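Local coordinates for B12-binding domain-containing protein (Kitasatospora setae, PDB 6WTE) that acts as the radical SAM methyltransferase TsrM, binding cobalamin and a [4Fe-4S] cluster and probably using S-adenosylmethionine as methyl donor in a non-radical reaction, at residues Leu411-Phe414 against Pro418-Ile421; Ile421-Gln426 against Arg431-Leu436. All coordinates share one frame; numbering follows the deposited sequence. Where two conformers were deposited one is given.

Contact 1 of 2, residues Leu411-Phe414 against Pro418-Ile421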
loop_
_atom_site.group_PDB
_atom_site.type_symbol
_atom_site.label_atom_id
_atom_site.label_comp_id
_atom_site.label_asym_id
_atom_site.label_seq_id
_atom_site.Cartn_x
_atom_site.Cartn_y
_atom_site.Cartn_z
ATOM N N LEU A 411 7.208 -2.629 -13.751
ATOM C CA LEU A 411 6.989 -1.580 -12.760
ATOM C C LEU A 411 5.954 -0.590 -13.266
ATOM O O LEU A 411 6.170 0.060 -14.294
ATOM C CB LEU A 411 8.293 -0.842 -12.439
ATOM C CG LEU A 411 8.109 0.298 -11.433
ATOM C CD1 LEU A 411 7.653 -0.257 -10.094
ATOM C CD2 LEU A 411 9.369 1.123 -11.275
ATOM N N ARG A 412 4.851 -0.449 -12.534
ATOM C CA ARG A 412 3.963 0.687 -12.761
ATOM C C ARG A 412 4.642 1.961 -12.271
ATOM O O ARG A 412 5.108 2.022 -11.127
ATOM C CB ARG A 412 2.627 0.489 -12.036
ATOM C CG ARG A 412 1.583 -0.282 -12.826
ATOM C CD ARG A 412 0.724 0.637 -13.691
ATOM N NE ARG A 412 -0.073 1.552 -12.875
ATOM C CZ ARG A 412 0.005 2.876 -12.928
ATOM N NH1 ARG A 412 0.829 3.472 -13.785
ATOM N NH2 ARG A 412 -0.763 3.606 -12.134
ATOM N N LEU A 413 4.701 2.974 -13.139
ATOM C CA LEU A 413 5.390 4.224 -12.847
ATOM C C LEU A 413 4.449 5.242 -12.219
ATOM O O LEU A 413 3.307 5.392 -12.651
ATOM C CB LEU A 413 5.990 4.812 -14.124
ATOM C CG LEU A 413 7.069 3.944 -14.775
ATOM C CD1 LEU A 413 7.529 4.569 -16.065
ATOM C CD2 LEU A 413 8.232 3.759 -13.820
ATOM N N PHE A 414 4.952 5.961 -11.219
ATOM C CA PHE A 414 4.207 6.985 -10.507
ATOM C C PHE A 414 5.017 8.273 -10.462
ATOM O O PHE A 414 6.248 8.242 -10.576
ATOM C CB PHE A 414 3.856 6.509 -9.089
ATOM C CG PHE A 414 2.790 5.454 -9.072
ATOM C CD1 PHE A 414 3.115 4.120 -9.276
ATOM C CD2 PHE A 414 1.462 5.798 -8.880
ATOM C CE1 PHE A 414 2.133 3.144 -9.276
ATOM C CE2 PHE A 414 0.477 4.825 -8.876
ATOM C CZ PHE A 414 0.815 3.499 -9.077
ATOM N N PRO A 418 11.702 8.064 -8.023
ATOM C CA PRO A 418 12.891 8.366 -8.828
ATOM C C PRO A 418 12.802 7.806 -10.240
ATOM O O PRO A 418 13.234 8.476 -11.190
ATOM C CB PRO A 418 14.024 7.732 -8.009
ATOM C CG PRO A 418 13.524 7.798 -6.589
ATOM C CD PRO A 418 12.048 7.543 -6.685
ATOM N N MET A 419 12.209 6.617 -10.408
ATOM C CA MET A 419 12.033 6.042 -11.741
ATOM C C MET A 419 11.125 6.912 -12.598
ATOM O O MET A 419 11.460 7.239 -13.741
ATOM C CB MET A 419 11.463 4.624 -11.646
ATOM C CG MET A 419 12.499 3.541 -11.374
ATOM S SD MET A 419 13.555 3.257 -12.805
ATOM C CE MET A 419 12.460 2.327 -13.882
ATOM N N GLY A 420 9.953 7.279 -12.071
ATOM C CA GLY A 420 9.052 8.116 -12.848
ATOM C C GLY A 420 9.671 9.454 -13.208
ATOM O O GLY A 420 9.533 9.930 -14.335
ATOM N N ILE A 421 10.364 10.075 -12.249
ATOM C CA ILE A 421 11.016 11.360 -12.490
ATOM C C ILE A 421 12.102 11.214 -13.550
ATOM O O ILE A 421 12.178 11.999 -14.503
ATOM C CB ILE A 421 11.588 11.912 -11.170
ATOM C CG1 ILE A 421 10.456 12.254 -10.197
ATOM C CG2 ILE A 421 12.505 13.092 -11.428
ATOM C CD1 ILE A 421 10.927 12.505 -8.771
#
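L413 and G420 bring the two backbones together, their CA atoms 5.3 Å apart, where the chain leaves strand 404-412, passes through a five-residue connection (413-417) and starts helix 418-427. No hydrogen bond joins 411-414 to 418-421 directly. With no side chain on G420, its CA can lie 3.6 Å from F414 O. The T417 hydroxyl ties this corner together, hydrogen-bonded both to F414 O and to G420 N.

The apolar part of the contact centres on M419. Its CB takes L413 CD2 at 4.0 Å, and its CG takes L411 CD2 at the same distance, so one methyl from each leucine comes obliquely against the root of the methionine. L411 reaches it because CG stands opposite the backbone N (chi1 178°), which carries the branch out toward the helix. Beyond CG the methionine bends twice, at chi2 and chi3, and it also packs on S232 and Y476. The CB of F414 points away from the helix; its ring puts CE1 over one face of the R412 guanidinium, 4.1 Å above the plane and off-centre. R412 in turn makes a salt bridge to D72, and F414 touches the bound cobalamin.

This is the strand-to-helix turn at the end of the last of six parallel strands, as in the partial (beta/alpha)6 barrel of radical SAM enzymes. Strand 475-476 runs antiparallel beside strand 404-412, bonding L411 through Y476, while the backbone of M419 is held by S232, in the loop that carries the cluster cysteines.

Contact 2 of 2, residues Ile421-Gln426 against Arg431-Leu436. With EDO (1,2-ethanediol), chain J.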
loop_
_atom_site.group_PDB
_atom_site.type_symbol
_atom_site.label_atom_id
_atom_site.label_comp_id
_atom_site.label_asym_id
_atom_site.label_seq_id
_atom_site.Cartn_x
_atom_site.Cartn_y
_atom_site.Cartn_z
ATOM N N ILE A 421 10.364 10.075 -12.249
ATOM C CA ILE A 421 11.016 11.360 -12.490
ATOM C C ILE A 421 12.102 11.214 -13.550
ATOM O O ILE A 421 12.178 11.999 -14.503
ATOM C CB ILE A 421 11.588 11.912 -11.170
ATOM C CG1 ILE A 421 10.456 12.254 -10.197
ATOM C CG2 ILE A 421 12.505 13.092 -11.428
ATOM C CD1 ILE A 421 10.927 12.505 -8.771
ATOM N N GLU A 422 12.957 10.199 -13.404
ATOM C CA GLU A 422 14.043 10.020 -14.363
ATOM C C GLU A 422 13.514 9.682 -15.750
ATOM O O GLU A 422 14.030 10.188 -16.758
ATOM C CB GLU A 422 15.004 8.934 -13.872
ATOM C CG GLU A 422 16.026 8.491 -14.907
ATOM C CD GLU A 422 16.959 9.604 -15.357
ATOM O OE1 GLU A 422 17.104 10.612 -14.629
ATOM O OE2 GLU A 422 17.564 9.459 -16.443
ATOM N N ILE A 423 12.483 8.839 -15.833
ATOM C CA ILE A 423 11.941 8.493 -17.139
ATOM C C ILE A 423 11.266 9.705 -17.775
ATOM O O ILE A 423 11.375 9.927 -18.985
ATOM C CB ILE A 423 11.000 7.285 -17.022
ATOM C CG1 ILE A 423 11.837 6.025 -16.779
ATOM C CG2 ILE A 423 10.170 7.129 -18.277
ATOM C CD1 ILE A 423 11.047 4.825 -16.341
ATOM N N ALA A 424 10.587 10.527 -16.971
ATOM C CA ALA A 424 10.051 11.779 -17.503
ATOM C C ALA A 424 11.164 12.694 -18.009
ATOM O O ALA A 424 11.020 13.337 -19.054
ATOM C CB ALA A 424 9.211 12.492 -16.443
ATOM N N GLU A 425 12.283 12.767 -17.280
ATOM C CA GLU A 425 13.431 13.537 -17.754
ATOM C C GLU A 425 13.916 13.037 -19.107
ATOM O O GLU A 425 14.263 13.835 -19.987
ATOM C CB GLU A 425 14.577 13.473 -16.743
ATOM C CG GLU A 425 14.374 14.304 -15.497
ATOM C CD GLU A 425 14.187 15.782 -15.800
ATOM O OE1 GLU A 425 14.794 16.282 -16.770
ATOM O OE2 GLU A 425 13.441 16.441 -15.054
ATOM N N GLN A 426 13.973 11.716 -19.284
ATOM C CA GLN A 426 14.442 11.171 -20.551
ATOM C C GLN A 426 13.512 11.546 -21.696
ATOM O O GLN A 426 13.968 11.746 -22.827
ATOM C CB GLN A 426 14.579 9.655 -20.443
ATOM C CG GLN A 426 15.650 9.228 -19.459
ATOM C CD GLN A 426 15.683 7.737 -19.255
ATOM O OE1 GLN A 426 14.955 6.991 -19.911
ATOM N NE2 GLN A 426 16.534 7.288 -18.347
ATOM N N ARG A 431 9.981 13.329 -26.635
ATOM C CA ARG A 431 10.276 11.997 -27.143
ATOM C C ARG A 431 9.804 10.969 -26.128
ATOM O O ARG A 431 9.465 11.299 -24.993
ATOM C CB ARG A 431 11.775 11.830 -27.415
ATOM C CG ARG A 431 12.613 12.168 -26.198
ATOM C CD ARG A 431 14.099 12.019 -26.440
ATOM N NE ARG A 431 14.842 12.552 -25.304
ATOM C CZ ARG A 431 15.326 13.786 -25.244
ATOM N NH1 ARG A 431 15.164 14.614 -26.265
ATOM N NH2 ARG A 431 15.981 14.189 -24.164
ATOM N N THR A 432 9.786 9.708 -26.549
ATOM C CA THR A 432 9.520 8.636 -25.603
ATOM C C THR A 432 10.842 8.108 -25.047
ATOM O O THR A 432 11.928 8.439 -25.528
ATOM C CB THR A 432 8.712 7.507 -26.248
ATOM O OG1 THR A 432 8.158 6.667 -25.219
ATOM C CG2 THR A 432 9.597 6.668 -27.156
ATOM N N ALA A 433 10.744 7.306 -23.996
ATOM C CA ALA A 433 11.931 6.753 -23.372
ATOM C C ALA A 433 11.931 5.237 -23.505
ATOM O O ALA A 433 10.867 4.613 -23.467
ATOM C CB ALA A 433 12.005 7.143 -21.892
ATOM N N PRO A 434 13.102 4.614 -23.653
ATOM C CA PRO A 434 13.138 3.151 -23.747
ATOM C C PRO A 434 12.478 2.500 -22.542
ATOM O O PRO A 434 12.605 2.968 -21.409
ATOM C CB PRO A 434 14.636 2.830 -23.805
ATOM C CG PRO A 434 15.266 4.067 -24.365
ATOM C CD PRO A 434 14.436 5.217 -23.838
ATOM N N GLY A 435 11.766 1.414 -22.798
ATOM C CA GLY A 435 11.165 0.642 -21.738
ATOM C C GLY A 435 9.809 1.129 -21.280
ATOM O O GLY A 435 9.131 0.400 -20.549
ATOM N N LEU A 436 9.403 2.334 -21.679
ATOM C CA LEU A 436 8.078 2.850 -21.361
ATOM C C LEU A 436 7.016 2.057 -22.114
ATOM O O LEU A 436 7.161 1.781 -23.308
ATOM C CB LEU A 436 8.011 4.326 -21.746
ATOM C CG LEU A 436 7.124 5.317 -21.016
ATOM C CD1 LEU A 436 7.380 5.220 -19.533
ATOM C CD2 LEU A 436 7.477 6.695 -21.517
HETATM C C1 EDO J . 16.305 4.442 -15.699
HETATM O O1 EDO J . 15.388 5.372 -15.121
HETATM C C2 EDO J . 15.841 4.091 -17.106
HETATM O O2 EDO J . 16.948 4.242 -18.001
HETATM O O HOH W 1 14.666 4.445 -20.268
#
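Q426 lies against A433, their CA atoms 5.8 Å apart, and its side chain can be followed outward from the helix. CB sits 3.9 Å from the A433 methyl. Beyond CG the chain is extended (chi2 174°), taking the amide along the loop. There OE1 passes 3.6 Å from the same methyl and accepts a hydrogen bond from a water whose oxygen is 2.6 Å away; that water also donates to P434 O, bridging helix and loop. NE2 spends its hydrogens on two partners: E422 OE2, one helical turn back, at 3.1 Å through the anti lone pair, and O2 of an ethanediol probably left from crystallisation, in an almost straight bond (172°). Three hydrogen bonds, one to OE1 and two from NE2, thus fix the flip of the amide.

In the conformer given, one of two modelled, R431 NE donates to Q426 O at 2.7 Å, lying close to the carbonyl's axis, though the N-H is bent and the oxygen stands out of the guanidinium plane; this tie may be partial. On the inner side, I423 CG2 meets L436 CD1 at 3.6 Å.

The loop folds back along helix 418-427, makes a type II turn at A433-L436, and enters strand 436-437 beside strand 475-476.

Contact 1 and contact 2 lie at successive levels of helix 418-427 and share I421, with their centres about 9 Å apart. L413 joins them directly: while its CD2 serves contact 1, its CD1 lies 3.5 Å from L436 CD1 and 3.5 Å from I423 CD1, continuing one apolar layer from the barrel strand to the returning loop. The two differ in their relation to the cofactors. Contact 1, about 15 Å from the centre of the chain, borders the cobalamin pocket, F414's side chain being about 3 Å from the cofactor. Contact 2, about 25 Å from that centre, lies away from the annotated sites and packs the outer part of the helix.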